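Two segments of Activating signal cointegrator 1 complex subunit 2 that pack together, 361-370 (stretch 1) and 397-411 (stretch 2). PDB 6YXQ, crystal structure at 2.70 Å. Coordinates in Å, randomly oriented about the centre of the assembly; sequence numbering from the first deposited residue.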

ATOM      1  N   LEU B 361       0.344  28.495 -23.017  1.00 71.69           N
ATOM      2  CA  LEU B 361       1.518  27.666 -23.264  1.00 63.08           C
ATOM      3  C   LEU B 361       1.863  27.565 -24.746  1.00 66.63           C
ATOM      4  O   LEU B 361       2.614  26.666 -25.135  1.00 66.59           O
ATOM      5  CB  LEU B 361       1.333  26.270 -22.665  1.00 45.90           C
ATOM      6  CG  LEU B 361      -0.019  25.572 -22.790  1.00 58.06           C
ATOM      7  CD1 LEU B 361      -0.298  25.118 -24.225  1.00 70.94           C
ATOM      8  CD2 LEU B 361      -0.051  24.384 -21.844  1.00 62.64           C
ATOM      9  N   LEU B 362       1.313  28.452 -25.581  1.00 79.35           N
ATOM     10  CA  LEU B 362       1.782  28.607 -26.962  1.00 73.04           C
ATOM     11  C   LEU B 362       3.302  28.577 -27.106  1.00 64.89           C
ATOM     12  O   LEU B 362       3.821  28.012 -28.072  1.00 68.08           O
ATOM     13  CB  LEU B 362       1.281  29.923 -27.559  1.00 71.03           C
ATOM     14  CG  LEU B 362      -0.220  30.130 -27.695  1.00 59.68           C
ATOM     15  CD1 LEU B 362      -0.503  31.539 -28.187  1.00 57.41           C
ATOM     16  CD2 LEU B 362      -0.801  29.092 -28.628  1.00 60.45           C
ATOM     17  N   GLN B 363       4.028  29.200 -26.173  1.00 69.66           N
ATOM     18  CA  GLN B 363       5.476  29.322 -26.303  1.00 91.92           C
ATOM     19  C   GLN B 363       6.233  28.055 -25.915  1.00 89.91           C
ATOM     20  O   GLN B 363       7.436  27.966 -26.189  1.00 90.30           O
ATOM     21  CB  GLN B 363       5.987  30.495 -25.458  1.00106.54           C
ATOM     22  CG  GLN B 363       6.006  31.833 -26.192  1.00118.68           C
ATOM     23  CD  GLN B 363       6.735  31.765 -27.527  1.00121.53           C
ATOM     24  OE1 GLN B 363       6.121  31.886 -28.586  1.00123.67           O
ATOM     25  NE2 GLN B 363       8.050  31.575 -27.480  1.00117.28           N
ATOM     26  N   GLU B 364       5.568  27.073 -25.305  1.00 67.86           N
ATOM     27  CA  GLU B 364       6.233  25.861 -24.821  1.00 55.60           C
ATOM     28  C   GLU B 364       6.304  24.815 -25.935  1.00 68.01           C
ATOM     29  O   GLU B 364       5.662  23.763 -25.892  1.00 61.78           O
ATOM     30  CB  GLU B 364       5.506  25.317 -23.599  1.00 58.14           C
ATOM     31  CG  GLU B 364       4.973  26.382 -22.665  1.00 70.60           C
ATOM     32  CD  GLU B 364       6.069  27.191 -22.012  1.00 76.63           C
ATOM     33  OE1 GLU B 364       7.227  26.731 -21.999  1.00 76.03           O
ATOM     34  OE2 GLU B 364       5.774  28.295 -21.512  1.00 92.27           O
ATOM     35  N   LYS B 365       7.153  25.109 -26.927  1.00 67.62           N
ATOM     36  CA  LYS B 365       7.089  24.387 -28.198  1.00 70.06           C
ATOM     37  C   LYS B 365       7.467  22.916 -28.046  1.00 70.71           C
ATOM     38  O   LYS B 365       6.850  22.048 -28.674  1.00 72.89           O
ATOM     39  CB  LYS B 365       7.978  25.070 -29.235  1.00 60.68           C
ATOM     40  CG  LYS B 365       7.544  26.485 -29.601  1.00 70.62           C
ATOM     41  CD  LYS B 365       8.637  27.215 -30.385  1.00 93.82           C
ATOM     42  CE  LYS B 365       8.789  26.662 -31.806  1.00 97.95           C
ATOM     43  NZ  LYS B 365       9.828  27.387 -32.591  1.00 99.88           N
ATOM     44  N   ARG B 366       8.469  22.611 -27.220  1.00 63.27           N
ATOM     45  CA  ARG B 366       8.862  21.215 -27.033  1.00 74.56           C
ATOM     46  C   ARG B 366       7.760  20.426 -26.338  1.00 77.32           C
ATOM     47  O   ARG B 366       7.429  19.306 -26.742  1.00 71.86           O
ATOM     48  CB  ARG B 366      10.164  21.130 -26.235  1.00 69.13           C
ATOM     49  CG  ARG B 366      10.470  19.739 -25.693  1.00 69.40           C
ATOM     50  CD  ARG B 366      10.584  18.714 -26.806  1.00 76.12           C
ATOM     51  NE  ARG B 366      10.698  17.361 -26.281  1.00 84.36           N
ATOM     52  CZ  ARG B 366      11.855  16.732 -26.101  1.00 90.64           C
ATOM     53  NH1 ARG B 366      12.994  17.341 -26.412  1.00 85.55           N
ATOM     54  NH2 ARG B 366      11.875  15.496 -25.613  1.00 86.36           N
ATOM     55  N   PHE B 367       7.188  20.988 -25.275  1.00 77.27           N
ATOM     56  CA  PHE B 367       6.057  20.328 -24.643  1.00 62.57           C
ATOM     57  C   PHE B 367       4.880  20.231 -25.600  1.00 66.10           C
ATOM     58  O   PHE B 367       4.184  19.213 -25.634  1.00 65.81           O
ATOM     59  CB  PHE B 367       5.641  21.070 -23.380  1.00 65.02           C
ATOM     60  CG  PHE B 367       4.267  20.711 -22.911  1.00 69.20           C
ATOM     61  CD1 PHE B 367       4.051  19.544 -22.202  1.00 64.58           C
ATOM     62  CD2 PHE B 367       3.185  21.526 -23.200  1.00 74.97           C
ATOM     63  CE1 PHE B 367       2.785  19.201 -21.775  1.00 62.95           C
ATOM     64  CE2 PHE B 367       1.916  21.187 -22.777  1.00 67.38           C
ATOM     65  CZ  PHE B 367       1.717  20.024 -22.063  1.00 66.36           C
ATOM     66  N   LEU B 368       4.627  21.290 -26.374  1.00 56.12           N
ATOM     67  CA  LEU B 368       3.501  21.262 -27.297  1.00 49.68           C
ATOM     68  C   LEU B 368       3.660  20.142 -28.312  1.00 66.20           C
ATOM     69  O   LEU B 368       2.714  19.399 -28.588  1.00 61.27           O
ATOM     70  CB  LEU B 368       3.360  22.607 -28.007  1.00 46.94           C
ATOM     71  CG  LEU B 368       2.043  23.349 -27.772  1.00 64.92           C
ATOM     72  CD1 LEU B 368       1.970  24.562 -28.683  1.00 67.25           C
ATOM     73  CD2 LEU B 368       0.842  22.437 -27.979  1.00 48.79           C
ATOM     74  N   ARG B 369       4.862  20.002 -28.868  1.00 65.05           N
ATOM     75  CA  ARG B 369       5.111  18.995 -29.893  1.00 64.38           C
ATOM     76  C   ARG B 369       4.837  17.592 -29.362  1.00 64.95           C
ATOM     77  O   ARG B 369       4.073  16.826 -29.960  1.00 76.79           O
ATOM     78  CB  ARG B 369       6.551  19.141 -30.386  1.00 84.43           C
ATOM     79  CG  ARG B 369       7.056  18.063 -31.319  1.00103.48           C
ATOM     80  CD  ARG B 369       8.586  18.009 -31.294  1.00114.40           C
ATOM     81  NE  ARG B 369       9.201  19.294 -30.963  1.00115.75           N
ATOM     82  CZ  ARG B 369      10.451  19.436 -30.533  1.00110.25           C
ATOM     83  NH1 ARG B 369      11.223  18.366 -30.377  1.00120.62           N
ATOM     84  NH2 ARG B 369      10.927  20.644 -30.255  1.00 86.62           N
ATOM     85  N   ASP B 370       5.428  17.255 -28.212  1.00 64.16           N
ATOM     86  CA  ASP B 370       5.256  15.930 -27.617  1.00 69.50           C
ATOM     87  C   ASP B 370       3.809  15.690 -27.185  1.00 76.74           C
ATOM     88  O   ASP B 370       3.241  14.609 -27.428  1.00 68.14           O
ATOM     89  CB  ASP B 370       6.202  15.784 -26.420  1.00 56.35           C
ATOM     90  CG  ASP B 370       7.678  15.834 -26.819  1.00 80.12           C
ATOM     91  OD1 ASP B 370       7.989  15.863 -28.034  1.00 91.91           O
ATOM     92  OD2 ASP B 370       8.532  15.856 -25.910  1.00 71.72           O
TER
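Stretch 2 397-411: AYILQAVESAWEGVD

Stretch 2 is helical from A397 to about E408, the helix having begun earlier in the chain, and it ends in a short extended tail. It lies across the first turns of the helix that starts at K365, just after a type I turn from L361 to E364. The two axes cross almost at right angles, at -98°, and come within 8.3 Å of each other. The contact buries 604 Å² over both sides, and its spacing along stretch 2 follows the helical repeat: Y398 and I399, then A402 and V403, then S405, A406 and W407, with V410 beyond.

The earliest contacts of the stretch meet the loop rather than the helix of stretch 1. The ring of Y398 presents its edge to L362, with CD2 of Y398 3.6 Å from CD1 of L362. I399 adds a looser apolar touch, its CG1 4.3 Å from L362 CD2. L400 and Q401 take no part; the CA-to-CB bond of L400 points away.

A402 points its CB toward stretch 1 and rests against two leucines, its CB 3.6 Å from L362 CD2 and 3.8 Å from L368 CD1. V403, next along, sets its CG2 3.9 Å from L368 CD2, so the buried L368 is met by two successive residues. E404 is out of reach, while S405 borders the patch, its OG 3.8 Å from K365 CE.

A406 marks the tightest backbone approach of the register, with A406 CA 4.6 Å from K365 CA. A small side chain accompanies this closeness: CB of A406 lies 3.4 Å from K365 O and 4.1 Å from L368 CB. Its carbonyl contributes as well, since R369 NE gives a weak hydrogen bond to A406 O at 3.4 Å, the one hydrogen bond between the stretches.

W407 starts away from stretch 1, but its indole swings back to lie against R369. CG of R369 sits over the face of the five-membered ring of W407, 4.0 Å from its centroid, a CH-pi contact made by the aliphatic part of the arginine. Past G409, the poorly ordered V410 turns its CB toward stretch 1 and places CG1 3.7 Å from R369 CD and over one face of the guanidinium. D411 is out of reach.

The rule to read here is alanine at both close points, A402 against L362 and L368, A406 against K365, L368 and R369, while R369 meets the later part of stretch 2 at the carbonyl of A406, the indole of W407 and the side chain of V410.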

ATOM      1  N   ALA B 397      -7.353  29.238 -34.459  1.00 65.91           N
ATOM      2  CA  ALA B 397      -6.318  29.141 -35.488  1.00 69.91           C
ATOM      3  C   ALA B 397      -4.915  29.250 -34.899  1.00 71.92           C
ATOM      4  O   ALA B 397      -4.059  28.387 -35.141  1.00 77.92           O
ATOM      5  CB  ALA B 397      -6.542  30.221 -36.550  1.00 70.12           C
ATOM      6  N   TYR B 398      -4.669  30.300 -34.107  1.00 56.99           N
ATOM      7  CA  TYR B 398      -3.332  30.517 -33.559  1.00 67.71           C
ATOM      8  C   TYR B 398      -2.827  29.288 -32.814  1.00 71.67           C
ATOM      9  O   TYR B 398      -1.671  28.883 -32.995  1.00 82.11           O
ATOM     10  CB  TYR B 398      -3.319  31.755 -32.654  1.00 71.76           C
ATOM     11  CG  TYR B 398      -4.117  31.647 -31.369  1.00 62.59           C
ATOM     12  CD1 TYR B 398      -5.500  31.705 -31.379  1.00 67.75           C
ATOM     13  CD2 TYR B 398      -3.478  31.517 -30.142  1.00 64.73           C
ATOM     14  CE1 TYR B 398      -6.227  31.615 -30.212  1.00 68.85           C
ATOM     15  CE2 TYR B 398      -4.196  31.428 -28.964  1.00 59.54           C
ATOM     16  CZ  TYR B 398      -5.572  31.479 -29.005  1.00 65.02           C
ATOM     17  OH  TYR B 398      -6.301  31.401 -27.836  1.00 61.60           O
ATOM     18  N   ILE B 399      -3.693  28.652 -32.017  1.00 67.44           N
ATOM     19  CA  ILE B 399      -3.287  27.457 -31.278  1.00 63.33           C
ATOM     20  C   ILE B 399      -2.728  26.409 -32.232  1.00 62.14           C
ATOM     21  O   ILE B 399      -1.629  25.872 -32.029  1.00 67.78           O
ATOM     22  CB  ILE B 399      -4.462  26.904 -30.455  1.00 58.36           C
ATOM     23  CG1 ILE B 399      -4.815  27.860 -29.313  1.00 58.66           C
ATOM     24  CG2 ILE B 399      -4.112  25.536 -29.906  1.00 61.60           C
ATOM     25  CD1 ILE B 399      -6.196  27.659 -28.731  1.00 41.28           C
ATOM     26  N   LEU B 400      -3.453  26.140 -33.318  1.00 57.98           N
ATOM     27  CA  LEU B 400      -2.966  25.161 -34.283  1.00 63.97           C
ATOM     28  C   LEU B 400      -1.662  25.627 -34.914  1.00 81.39           C
ATOM     29  O   LEU B 400      -0.726  24.829 -35.073  1.00 86.32           O
ATOM     30  CB  LEU B 400      -4.023  24.894 -35.352  1.00 52.07           C
ATOM     31  CG  LEU B 400      -5.247  24.116 -34.861  1.00 53.79           C
ATOM     32  CD1 LEU B 400      -6.385  24.216 -35.860  1.00 57.05           C
ATOM     33  CD2 LEU B 400      -4.883  22.663 -34.602  1.00 54.02           C
ATOM     34  N   GLN B 401      -1.556  26.927 -35.235  1.00 73.25           N
ATOM     35  CA  GLN B 401      -0.315  27.389 -35.842  1.00 74.59           C
ATOM     36  C   GLN B 401       0.822  27.359 -34.838  1.00 87.01           C
ATOM     37  O   GLN B 401       1.992  27.282 -35.240  1.00 96.25           O
ATOM     38  CB  GLN B 401      -0.465  28.785 -36.456  1.00 59.43           C
ATOM     39  CG  GLN B 401       0.775  29.176 -37.289  1.00107.12           C
ATOM     40  CD  GLN B 401       0.452  29.886 -38.600  1.00126.17           C
ATOM     41  OE1 GLN B 401       0.419  31.114 -38.657  1.00139.21           O
ATOM     42  NE2 GLN B 401       0.247  29.111 -39.668  1.00129.97           N
ATOM     43  N   ALA B 402       0.503  27.370 -33.541  1.00 68.61           N
ATOM     44  CA  ALA B 402       1.523  27.051 -32.555  1.00 64.66           C
ATOM     45  C   ALA B 402       1.978  25.609 -32.730  1.00 61.49           C
ATOM     46  O   ALA B 402       3.160  25.340 -32.985  1.00 73.42           O
ATOM     47  CB  ALA B 402       0.989  27.292 -31.145  1.00 59.24           C
ATOM     48  N   VAL B 403       1.026  24.672 -32.661  1.00 51.00           N
ATOM     49  CA  VAL B 403       1.336  23.250 -32.792  1.00 62.00           C
ATOM     50  C   VAL B 403       2.214  23.013 -34.011  1.00 66.40           C
ATOM     51  O   VAL B 403       3.312  22.450 -33.914  1.00 61.93           O
ATOM     52  CB  VAL B 403       0.041  22.424 -32.872  1.00 58.78           C
ATOM     53  CG1 VAL B 403       0.354  20.977 -33.223  1.00 51.08           C
ATOM     54  CG2 VAL B 403      -0.725  22.514 -31.565  1.00 48.91           C
ATOM     55  N   GLU B 404       1.744  23.477 -35.172  1.00 67.06           N
ATOM     56  CA  GLU B 404       2.505  23.352 -36.408  1.00 59.26           C
ATOM     57  C   GLU B 404       3.944  23.792 -36.212  1.00 55.65           C
ATOM     58  O   GLU B 404       4.879  23.006 -36.396  1.00 80.15           O
ATOM     59  CB  GLU B 404       1.849  24.174 -37.512  1.00 75.19           C
ATOM     60  CG  GLU B 404       2.598  24.118 -38.830  1.00 81.81           C
ATOM     61  CD  GLU B 404       1.687  24.360 -40.013  1.00 89.78           C
ATOM     62  OE1 GLU B 404       1.641  25.512 -40.503  1.00 83.53           O
ATOM     63  OE2 GLU B 404       1.011  23.399 -40.444  1.00 88.49           O
ATOM     64  N   SER B 405       4.142  25.042 -35.792  1.00 63.70           N
ATOM     65  CA  SER B 405       5.509  25.539 -35.702  1.00 65.57           C
ATOM     66  C   SER B 405       6.305  24.763 -34.662  1.00 67.55           C
ATOM     67  O   SER B 405       7.509  24.551 -34.844  1.00 89.43           O
ATOM     68  CB  SER B 405       5.513  27.034 -35.395  1.00 57.28           C
ATOM     69  OG  SER B 405       5.756  27.256 -34.026  1.00 73.33           O
ATOM     70  N   ALA B 406       5.640  24.277 -33.611  1.00 63.65           N
ATOM     71  CA  ALA B 406       6.319  23.451 -32.618  1.00 67.62           C
ATOM     72  C   ALA B 406       6.950  22.229 -33.266  1.00 84.45           C
ATOM     73  O   ALA B 406       8.084  21.853 -32.948  1.00 91.24           O
ATOM     74  CB  ALA B 406       5.341  23.029 -31.527  1.00 49.76           C
ATOM     75  N   TRP B 407       6.228  21.594 -34.189  1.00 85.96           N
ATOM     76  CA  TRP B 407       6.821  20.489 -34.930  1.00 70.97           C
ATOM     77  C   TRP B 407       7.892  20.996 -35.887  1.00 71.41           C
ATOM     78  O   TRP B 407       8.986  20.422 -35.970  1.00 91.29           O
ATOM     79  CB  TRP B 407       5.731  19.728 -35.680  1.00 63.86           C
ATOM     80  CG  TRP B 407       4.866  18.867 -34.799  1.00 67.35           C
ATOM     81  CD1 TRP B 407       3.779  19.260 -34.069  1.00 70.72           C
ATOM     82  CD2 TRP B 407       5.015  17.463 -34.568  1.00 75.37           C
ATOM     83  NE1 TRP B 407       3.245  18.185 -33.394  1.00 66.88           N
ATOM     84  CE2 TRP B 407       3.988  17.071 -33.686  1.00 78.80           C
ATOM     85  CE3 TRP B 407       5.917  16.498 -35.022  1.00 77.37           C
ATOM     86  CZ2 TRP B 407       3.842  15.758 -33.252  1.00 85.99           C
ATOM     87  CZ3 TRP B 407       5.771  15.196 -34.590  1.00 73.14           C
ATOM     88  CH2 TRP B 407       4.744  14.837 -33.715  1.00 83.81           C
ATOM     89  N   GLU B 408       7.617  22.109 -36.574  1.00 72.72           N
ATOM     90  CA  GLU B 408       8.498  22.549 -37.648  1.00 92.32           C
ATOM     91  C   GLU B 408       9.871  22.958 -37.137  1.00110.40           C
ATOM     92  O   GLU B 408      10.824  23.003 -37.923  1.00120.45           O
ATOM     93  CB  GLU B 408       7.851  23.699 -38.422  1.00 96.14           C
ATOM     94  CG  GLU B 408       6.688  23.263 -39.312  1.00106.73           C
ATOM     95  CD  GLU B 408       6.331  24.302 -40.363  1.00115.79           C
ATOM     96  OE1 GLU B 408       6.200  23.930 -41.552  1.00107.07           O
ATOM     97  OE2 GLU B 408       6.189  25.492 -39.998  1.00119.88           O
ATOM     98  N   GLY B 409       9.998  23.241 -35.841  1.00122.47           N
ATOM     99  CA  GLY B 409      11.299  23.567 -35.288  1.00136.37           C
ATOM    100  C   GLY B 409      12.278  22.411 -35.334  1.00146.29           C
ATOM    101  O   GLY B 409      13.484  22.622 -35.495  1.00147.22           O
ATOM    102  N   VAL B 410      11.782  21.179 -35.210  1.00150.24           N
ATOM    103  CA  VAL B 410      12.641  20.001 -35.149  1.00147.26           C
ATOM    104  C   VAL B 410      12.540  19.255 -36.474  1.00147.98           C
ATOM    105  O   VAL B 410      11.554  19.392 -37.208  1.00143.20           O
ATOM    106  CB  VAL B 410      12.260  19.093 -33.951  1.00123.33           C
ATOM    107  CG1 VAL B 410      10.920  18.400 -34.190  1.00111.72           C
ATOM    108  CG2 VAL B 410      13.356  18.072 -33.646  1.00119.54           C
ATOM    109  N   ASP B 411      13.585  18.494 -36.807  1.00152.10           N
ATOM    110  CA  ASP B 411      13.491  17.518 -37.887  1.00158.60           C
ATOM    111  C   ASP B 411      13.099  16.178 -37.277  1.00169.29           C
ATOM    112  O   ASP B 411      13.837  15.614 -36.460  1.00164.13           O
ATOM    113  CB  ASP B 411      14.790  17.392 -38.684  1.00158.84           C
ATOM    114  CG  ASP B 411      14.653  16.459 -39.896  1.00165.31           C
ATOM    115  OD1 ASP B 411      15.555  16.472 -40.759  1.00168.10           O
ATOM    116  OD2 ASP B 411      13.647  15.718 -39.997  1.00165.47           O
TER